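Local structure of periplasmic lipopolysaccharide transport protein LPTH (Pseudomonas aeruginosa, 4UU4) at residues Asp122-Glu136 / Val157-Gln169. The protein binds lipopolysaccharide in the periplasm and is required for its translocation from the inner to the outer membrane. Sequence-based numbering, arbitrary orientation.
Sequences DQAKVIQEGNTFEGE and VTSPRPRIDMVIQ
T132 and E134 pair with V167 and D165 through four backbone hydrogen bonds, adding strand 165-167 antiparallel to strand 131-135 at the C-terminal edge of the β-jellyroll seen in Lpt proteins. Between these hydrogen-bonded pairs, F133 and M166 face each other as a non-hydrogen-bonded pair and form a Met-aromatic contact. M166 SD sits over the centre of the F133 ring, 3.5 Å from its centroid, with CE leaning over CE2. M166 CG is anti to the backbone N (chi1 175°) and the chain then bends at chi2 (58°), which brings the sulfur back over the ring.

On the sheet face bearing T132 and E134, the R161 side chain runs extended along the edge of the strand. Its CB packs 3.9 Å from E136 CG, CD lies against G135 CA, and NE passes beside the G135 backbone. The guanidinium then places one face over E134 CB, 3.6 Å from NH2. NH2 also forms a salt bridge with D165 OD2, while its pairing with E134 OE1 is long and purely electrostatic, because that oxygen lies well out of the guanidinium plane. The three residues thus form a small charge network.

Where the chain turns the corner, carboxylates bind the backbone of the returning loop. E136 OE2 accepts R161 N at 2.8 Å on its anti side and also salt-bridges R151, while E136 OE1 takes A152 N; a water links E136 N to R161 O. The S159 hydroxyl donates to Q123 OE1. D122 receives the amide of S159 on the syn lone pair of OD1, and its OD2 is gripped from opposite faces of the carboxylate plane by T158 N and T158 OG1.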
ATOM      1  N   ASP A 122       1.600  -7.283   8.582  1.00 34.85           N
ATOM      2  CA  ASP A 122       1.428  -8.759   8.516  1.00 29.76           C
ATOM      3  C   ASP A 122       1.909  -9.612   7.351  1.00 25.85           C
ATOM      4  O   ASP A 122       1.129 -10.007   6.491  1.00 31.90           O
ATOM      5  CB  ASP A 122      -0.028  -9.150   8.681  1.00 21.33           C
ATOM      6  CG  ASP A 122      -0.183 -10.398   9.522  1.00 29.48           C
ATOM      7  OD1 ASP A 122       0.831 -11.077   9.766  1.00 39.82           O
ATOM      8  OD2 ASP A 122      -1.325 -10.699   9.941  1.00 27.09           O
ATOM      9  N   GLN A 123       3.194  -9.928   7.363  1.00 23.66           N
ATOM     10  CA  GLN A 123       3.966 -10.434   6.232  1.00 28.97           C
ATOM     11  C   GLN A 123       4.477  -9.348   5.256  1.00 31.89           C
ATOM     12  O   GLN A 123       4.586  -9.581   4.055  1.00 18.69           O
ATOM     13  CB  GLN A 123       3.252 -11.563   5.519  1.00 24.96           C
ATOM     14  CG  GLN A 123       2.948 -12.696   6.470  1.00 22.50           C
ATOM     15  CD  GLN A 123       1.829 -13.585   5.989  1.00 24.00           C
ATOM     16  OE1 GLN A 123       1.114 -14.184   6.790  1.00 31.60           O
ATOM     17  NE2 GLN A 123       1.672 -13.684   4.675  1.00 24.81           N
ATOM     18  N   ALA A 124       4.805  -8.184   5.808  1.00 19.43           N
ATOM     19  CA  ALA A 124       5.257  -7.051   5.015  1.00 29.39           C
ATOM     20  C   ALA A 124       6.497  -7.381   4.181  1.00 29.89           C
ATOM     21  O   ALA A 124       7.546  -7.732   4.718  1.00 28.51           O
ATOM     22  CB  ALA A 124       5.523  -5.859   5.919  1.00 28.30           C
ATOM     23  N   LYS A 125       6.368  -7.269   2.863  1.00 30.51           N
ATOM     24  CA  LYS A 125       7.496  -7.480   1.968  1.00 25.53           C
ATOM     25  C   LYS A 125       7.650  -6.267   1.060  1.00 26.31           C
ATOM     26  O   LYS A 125       6.680  -5.575   0.783  1.00 22.82           O
ATOM     27  CB  LYS A 125       7.292  -8.751   1.137  1.00 28.34           C
ATOM     28  CG  LYS A 125       8.570  -9.334   0.542  1.00 33.66           C
ATOM     29  CD  LYS A 125       8.267 -10.445  -0.458  1.00 46.70           C
ATOM     30  CE  LYS A 125       7.341 -11.503   0.129  1.00 59.96           C
ATOM     31  NZ  LYS A 125       6.899 -12.504  -0.890  1.00 69.25           N
ATOM     32  N   VAL A 126       8.876  -5.996   0.622  1.00 32.49           N
ATOM     33  CA  VAL A 126       9.149  -4.925  -0.334  1.00 30.29           C
ATOM     34  C   VAL A 126      10.274  -5.345  -1.268  1.00 32.56           C
ATOM     35  O   VAL A 126      11.372  -5.666  -0.816  1.00 35.43           O
ATOM     36  CB  VAL A 126       9.585  -3.611   0.352  1.00 24.83           C
ATOM     37  CG1 VAL A 126      10.017  -2.599  -0.692  1.00 26.86           C
ATOM     38  CG2 VAL A 126       8.474  -3.034   1.201  1.00 22.73           C
ATOM     39  N   ILE A 127      10.008  -5.338  -2.568  1.00 28.82           N
ATOM     40  CA  ILE A 127      11.047  -5.647  -3.538  1.00 35.15           C
ATOM     41  C   ILE A 127      11.457  -4.402  -4.317  1.00 39.13           C
ATOM     42  O   ILE A 127      10.699  -3.904  -5.155  1.00 39.25           O
ATOM     43  CB  ILE A 127      10.612  -6.754  -4.512  1.00 36.56           C
ATOM     44  CG1 ILE A 127      10.042  -7.948  -3.743  1.00 34.40           C
ATOM     45  CG2 ILE A 127      11.784  -7.191  -5.369  1.00 42.43           C
ATOM     46  CD1 ILE A 127       9.441  -9.017  -4.631  1.00 36.53           C
ATOM     47  N   GLN A 128      12.652  -3.893  -4.017  1.00 42.62           N
ATOM     48  CA  GLN A 128      13.221  -2.786  -4.777  1.00 43.26           C
ATOM     49  C   GLN A 128      14.573  -3.148  -5.404  1.00 50.30           C
ATOM     50  O   GLN A 128      15.573  -3.339  -4.713  1.00 53.44           O
ATOM     51  CB  GLN A 128      13.269  -1.480  -3.955  1.00 42.03           C
ATOM     52  CG  GLN A 128      14.314  -1.377  -2.852  1.00 56.22           C
ATOM     53  CD  GLN A 128      14.407   0.032  -2.287  1.00 62.46           C
ATOM     54  OE1 GLN A 128      13.390   0.663  -1.993  1.00 58.01           O
ATOM     55  NE2 GLN A 128      15.626   0.536  -2.148  1.00 63.55           N
ATOM     56  N   GLU A 129      14.569  -3.270  -6.731  1.00 52.05           N
ATOM     57  CA  GLU A 129      15.778  -3.501  -7.523  1.00 61.88           C
ATOM     58  C   GLU A 129      16.603  -4.692  -7.035  1.00 69.82           C
ATOM     59  O   GLU A 129      17.790  -4.559  -6.737  1.00 69.60           O
ATOM     60  CB  GLU A 129      16.632  -2.234  -7.556  1.00 65.46           C
ATOM     61  CG  GLU A 129      15.809  -0.965  -7.725  1.00 69.07           C
ATOM     62  CD  GLU A 129      16.635   0.295  -7.588  1.00 77.28           C
ATOM     63  OE1 GLU A 129      17.204   0.741  -8.604  1.00 87.58           O
ATOM     64  OE2 GLU A 129      16.713   0.845  -6.468  1.00 75.78           O
ATOM     65  N   GLY A 130      15.962  -5.854  -6.944  1.00 83.46           N
ATOM     66  CA  GLY A 130      16.640  -7.065  -6.517  1.00 75.13           C
ATOM     67  C   GLY A 130      16.749  -7.179  -5.007  1.00 71.70           C
ATOM     68  O   GLY A 130      16.846  -8.279  -4.466  1.00 80.38           O
ATOM     69  N   ASN A 131      16.734  -6.037  -4.328  1.00 56.89           N
ATOM     70  CA  ASN A 131      16.799  -6.005  -2.871  1.00 44.05           C
ATOM     71  C   ASN A 131      15.458  -6.358  -2.220  1.00 43.50           C
ATOM     72  O   ASN A 131      14.478  -5.628  -2.360  1.00 43.92           O
ATOM     73  CB  ASN A 131      17.299  -4.638  -2.381  1.00 47.64           C
ATOM     74  CG  ASN A 131      18.717  -4.327  -2.852  1.00 54.84           C
ATOM     75  OD1 ASN A 131      19.312  -5.096  -3.605  1.00 56.53           O
ATOM     76  ND2 ASN A 131      19.257  -3.194  -2.413  1.00 55.95           N
ATOM     77  N   THR A 132      15.418  -7.482  -1.510  1.00 45.25           N
ATOM     78  CA  THR A 132      14.178  -7.923  -0.868  1.00 34.00           C
ATOM     79  C   THR A 132      14.153  -7.620   0.635  1.00 36.25           C
ATOM     80  O   THR A 132      15.121  -7.849   1.355  1.00 36.48           O
ATOM     81  CB  THR A 132      13.862  -9.416  -1.167  1.00 40.58           C
ATOM     82  OG1 THR A 132      13.212  -9.524  -2.439  1.00 46.96           O
ATOM     83  CG2 THR A 132      12.963 -10.028  -0.099  1.00 37.32           C
ATOM     84  N   PHE A 133      13.022  -7.084   1.076  1.00 44.63           N
ATOM     85  CA  PHE A 133      12.817  -6.614   2.434  1.00 45.11           C
ATOM     86  C   PHE A 133      11.648  -7.380   3.030  1.00 37.61           C
ATOM     87  O   PHE A 133      10.608  -7.492   2.396  1.00 36.44           O
ATOM     88  CB  PHE A 133      12.413  -5.146   2.378  1.00 63.15           C
ATOM     89  CG  PHE A 133      13.428  -4.206   2.938  1.00 66.54           C
ATOM     90  CD1 PHE A 133      13.640  -4.129   4.302  1.00 73.51           C
ATOM     91  CD2 PHE A 133      14.145  -3.367   2.104  1.00 80.96           C
ATOM     92  CE1 PHE A 133      14.568  -3.249   4.825  1.00 91.60           C
ATOM     93  CE2 PHE A 133      15.072  -2.484   2.620  1.00 93.20           C
ATOM     94  CZ  PHE A 133      15.285  -2.424   3.980  1.00 98.49           C
ATOM     95  N   GLU A 134      11.801  -7.896   4.246  1.00 29.84           N
ATOM     96  CA  GLU A 134      10.703  -8.594   4.915  1.00 24.82           C
ATOM     97  C   GLU A 134      10.622  -8.229   6.388  1.00 28.62           C
ATOM     98  O   GLU A 134      11.646  -8.072   7.049  1.00 28.84           O
ATOM     99  CB  GLU A 134      10.831 -10.110   4.753  1.00 30.91           C
ATOM    100  CG  GLU A 134      10.137 -10.662   3.520  1.00 37.19           C
ATOM    101  CD  GLU A 134      10.558 -12.081   3.199  1.00 55.06           C
ATOM    102  OE1 GLU A 134      11.779 -12.340   3.152  1.00 63.94           O
ATOM    103  OE2 GLU A 134       9.675 -12.935   2.984  1.00 63.83           O
ATOM    104  N   GLY A 135       9.400  -8.094   6.894  1.00 21.54           N
ATOM    105  CA  GLY A 135       9.182  -7.673   8.266  1.00 22.70           C
ATOM    106  C   GLY A 135       7.738  -7.790   8.710  1.00 28.68           C
ATOM    107  O   GLY A 135       6.844  -8.053   7.904  1.00 32.24           O
ATOM    108  N   GLU A 136       7.516  -7.605  10.007  1.00 23.88           N
ATOM    109  CA  GLU A 136       6.176  -7.608  10.571  1.00 27.35           C
ATOM    110  C   GLU A 136       5.426  -6.370  10.097  1.00 30.93           C
ATOM    111  O   GLU A 136       4.212  -6.408   9.876  1.00 32.53           O
ATOM    112  CB  GLU A 136       6.237  -7.620  12.100  1.00 26.44           C
ATOM    113  CG  GLU A 136       5.633  -8.855  12.747  1.00 33.62           C
ATOM    114  CD  GLU A 136       5.613  -8.761  14.261  1.00 37.17           C
ATOM    115  OE1 GLU A 136       5.494  -7.630  14.778  1.00 35.45           O
ATOM    116  OE2 GLU A 136       5.721  -9.813  14.933  1.00 40.69           O
ATOM    117  N   VAL A 157      -0.402  -9.078  14.850  1.00 61.64           N
ATOM    118  CA  VAL A 157      -0.242  -9.792  13.584  1.00 37.60           C
ATOM    119  C   VAL A 157      -0.600 -11.273  13.663  1.00 31.46           C
ATOM    120  O   VAL A 157      -0.494 -11.897  14.716  1.00 37.64           O
ATOM    121  CB  VAL A 157       1.213  -9.681  13.068  1.00 31.92           C
ATOM    122  CG1 VAL A 157       1.578  -8.236  12.796  1.00 40.00           C
ATOM    123  CG2 VAL A 157       2.178 -10.280  14.071  1.00 31.56           C
ATOM    124  N   THR A 158      -1.013 -11.837  12.535  1.00 31.37           N
ATOM    125  CA  THR A 158      -1.351 -13.252  12.481  1.00 33.71           C
ATOM    126  C   THR A 158      -0.091 -14.077  12.256  1.00 32.05           C
ATOM    127  O   THR A 158      -0.029 -15.253  12.607  1.00 36.65           O
ATOM    128  CB  THR A 158      -2.373 -13.549  11.371  1.00 27.51           C
ATOM    129  OG1 THR A 158      -1.833 -13.163  10.103  1.00 23.34           O
ATOM    130  CG2 THR A 158      -3.645 -12.773  11.618  1.00 28.03           C
ATOM    131  N   SER A 159       0.916 -13.443  11.668  1.00 28.22           N
ATOM    132  CA  SER A 159       2.204 -14.091  11.462  1.00 40.14           C
ATOM    133  C   SER A 159       3.317 -13.344  12.182  1.00 40.34           C
ATOM    134  O   SER A 159       3.968 -12.483  11.596  1.00 42.17           O
ATOM    135  CB  SER A 159       2.526 -14.187   9.972  1.00 37.80           C
ATOM    136  OG  SER A 159       1.610 -15.040   9.313  1.00 58.46           O
ATOM    137  N   PRO A 160       3.536 -13.682  13.468  1.00 34.52           N
ATOM    138  CA  PRO A 160       4.579 -13.034  14.277  1.00 36.08           C
ATOM    139  C   PRO A 160       5.975 -13.175  13.683  1.00 34.52           C
ATOM    140  O   PRO A 160       6.387 -14.269  13.303  1.00 33.47           O
ATOM    141  CB  PRO A 160       4.489 -13.784  15.608  1.00 40.37           C
ATOM    142  CG  PRO A 160       3.080 -14.275  15.661  1.00 41.13           C
ATOM    143  CD  PRO A 160       2.745 -14.638  14.250  1.00 36.97           C
ATOM    144  N   ARG A 161       6.691 -12.059  13.604  1.00 36.07           N
ATOM    145  CA  ARG A 161       8.036 -12.034  13.040  1.00 34.18           C
ATOM    146  C   ARG A 161       8.869 -10.955  13.736  1.00 29.76           C
ATOM    147  O   ARG A 161       9.033  -9.857  13.211  1.00 28.92           O
ATOM    148  CB  ARG A 161       7.967 -11.765  11.536  1.00 32.78           C
ATOM    149  CG  ARG A 161       9.270 -11.985  10.793  1.00 35.64           C
ATOM    150  CD  ARG A 161       9.210 -11.397   9.391  1.00 37.11           C
ATOM    151  NE  ARG A 161      10.441 -11.640   8.645  1.00 36.49           N
ATOM    152  CZ  ARG A 161      10.585 -12.590   7.727  1.00 42.34           C
ATOM    153  NH1 ARG A 161       9.569 -13.391   7.430  1.00 43.18           N
ATOM    154  NH2 ARG A 161      11.745 -12.736   7.100  1.00 52.23           N
ATOM    155  N   PRO A 162       9.386 -11.269  14.933  1.00 36.36           N
ATOM    156  CA  PRO A 162      10.101 -10.312  15.790  1.00 41.47           C
ATOM    157  C   PRO A 162      11.407  -9.790  15.190  1.00 40.97           C
ATOM    158  O   PRO A 162      11.945  -8.791  15.669  1.00 40.60           O
ATOM    159  CB  PRO A 162      10.390 -11.127  17.055  1.00 42.91           C
ATOM    160  CG  PRO A 162       9.381 -12.235  17.033  1.00 36.46           C
ATOM    161  CD  PRO A 162       9.228 -12.577  15.590  1.00 33.53           C
ATOM    162  N   ARG A 163      11.904 -10.463  14.159  1.00 37.96           N
ATOM    163  CA  ARG A 163      13.123 -10.051  13.474  1.00 33.48           C
ATOM    164  C   ARG A 163      12.849  -9.866  11.984  1.00 30.32           C
ATOM    165  O   ARG A 163      12.124 -10.653  11.377  1.00 28.92           O
ATOM    166  CB  ARG A 163      14.224 -11.099  13.673  1.00 34.58           C
ATOM    167  CG  ARG A 163      14.621 -11.343  15.124  1.00 37.44           C
ATOM    168  CD  ARG A 163      15.712 -10.387  15.579  1.00 39.45           C
ATOM    169  NE  ARG A 163      17.018 -10.732  15.023  1.00 40.56           N
ATOM    170  CZ  ARG A 163      18.117 -10.001  15.178  1.00 42.62           C
ATOM    171  NH1 ARG A 163      18.073  -8.873  15.871  1.00 43.79           N
ATOM    172  NH2 ARG A 163      19.258 -10.390  14.636  1.00 43.97           N
ATOM    173  N   ILE A 164      13.434  -8.830  11.396  1.00 31.60           N
ATOM    174  CA  ILE A 164      13.276  -8.576   9.967  1.00 28.30           C
ATOM    175  C   ILE A 164      14.404  -9.208   9.144  1.00 35.51           C
ATOM    176  O   ILE A 164      15.493  -9.478   9.654  1.00 35.71           O
ATOM    177  CB  ILE A 164      13.241  -7.069   9.673  1.00 28.07           C
ATOM    178  CG1 ILE A 164      14.566  -6.423  10.051  1.00 30.62           C
ATOM    179  CG2 ILE A 164      12.125  -6.392  10.441  1.00 33.32           C
ATOM    180  CD1 ILE A 164      14.503  -4.926  10.027  1.00 40.98           C
ATOM    181  N   ASP A 165      14.134  -9.445   7.865  1.00 35.50           N
ATOM    182  CA  ASP A 165      15.145  -9.983   6.964  1.00 33.07           C
ATOM    183  C   ASP A 165      15.405  -9.023   5.811  1.00 36.01           C
ATOM    184  O   ASP A 165      14.501  -8.329   5.350  1.00 42.53           O
ATOM    185  CB  ASP A 165      14.722 -11.349   6.420  1.00 46.20           C
ATOM    186  CG  ASP A 165      15.516 -12.488   7.028  1.00 66.57           C
ATOM    187  OD1 ASP A 165      16.728 -12.589   6.744  1.00 73.64           O
ATOM    188  OD2 ASP A 165      14.928 -13.289   7.785  1.00 76.16           O
ATOM    189  N   MET A 166      16.647  -9.006   5.345  1.00 32.84           N
ATOM    190  CA  MET A 166      17.060  -8.107   4.280  1.00 34.54           C
ATOM    191  C   MET A 166      18.023  -8.825   3.345  1.00 42.64           C
ATOM    192  O   MET A 166      18.948  -9.493   3.798  1.00 40.61           O
ATOM    193  CB  MET A 166      17.746  -6.883   4.888  1.00 50.40           C
ATOM    194  CG  MET A 166      18.341  -5.921   3.874  1.00 50.71           C
ATOM    195  SD  MET A 166      17.110  -5.316   2.711  1.00 68.37           S
ATOM    196  CE  MET A 166      18.126  -4.309   1.639  1.00 91.93           C
ATOM    197  N   VAL A 167      17.805  -8.700   2.039  1.00 38.71           N
ATOM    198  CA  VAL A 167      18.779  -9.194   1.071  1.00 51.96           C
ATOM    199  C   VAL A 167      19.103  -8.165  -0.005  1.00 50.42           C
ATOM    200  O   VAL A 167      18.213  -7.606  -0.646  1.00 47.52           O
ATOM    201  CB  VAL A 167      18.349 -10.524   0.417  1.00 42.06           C
ATOM    202  CG1 VAL A 167      18.457 -11.669   1.410  1.00 52.01           C
ATOM    203  CG2 VAL A 167      16.950 -10.423  -0.118  1.00 46.45           C
ATOM    204  N   ILE A 168      20.398  -7.911  -0.172  1.00 65.36           N
ATOM    205  CA  ILE A 168      20.901  -7.070  -1.244  1.00 77.24           C
ATOM    206  C   ILE A 168      21.531  -7.975  -2.285  1.00 84.91           C
ATOM    207  O   ILE A 168      22.536  -8.629  -2.016  1.00 88.14           O
ATOM    208  CB  ILE A 168      21.974  -6.091  -0.743  1.00 26.93           C
ATOM    209  CG1 ILE A 168      21.390  -5.128   0.294  1.00 26.93           C
ATOM    210  CG2 ILE A 168      22.565  -5.312  -1.909  1.00 26.93           C
ATOM    211  CD1 ILE A 168      22.424  -4.212   0.927  1.00 26.93           C
ATOM    212  N   GLN A 169      20.933  -8.017  -3.472  1.00 64.03           N
ATOM    213  CA  GLN A 169      21.428  -8.869  -4.544  1.00 66.23           C
ATOM    214  C   GLN A 169      22.506  -8.125  -5.332  1.00 69.22           C
ATOM    215  O   GLN A 169      22.317  -6.968  -5.702  1.00 70.07           O
ATOM    216  CB  GLN A 169      20.272  -9.284  -5.459  1.00 65.63           C
ATOM    217  CG  GLN A 169      20.346 -10.718  -5.956  1.00 70.38           C
ATOM    218  CD  GLN A 169      20.091 -11.736  -4.862  1.00 67.07           C
ATOM    219  OE1 GLN A 169      19.184 -11.573  -4.045  1.00 67.36           O
ATOM    220  NE2 GLN A 169      20.892 -12.795  -4.842  1.00 63.08           N
TER
HETATM  221  O   HOH W   1       9.597  -7.622  11.864  1.00 27.37           O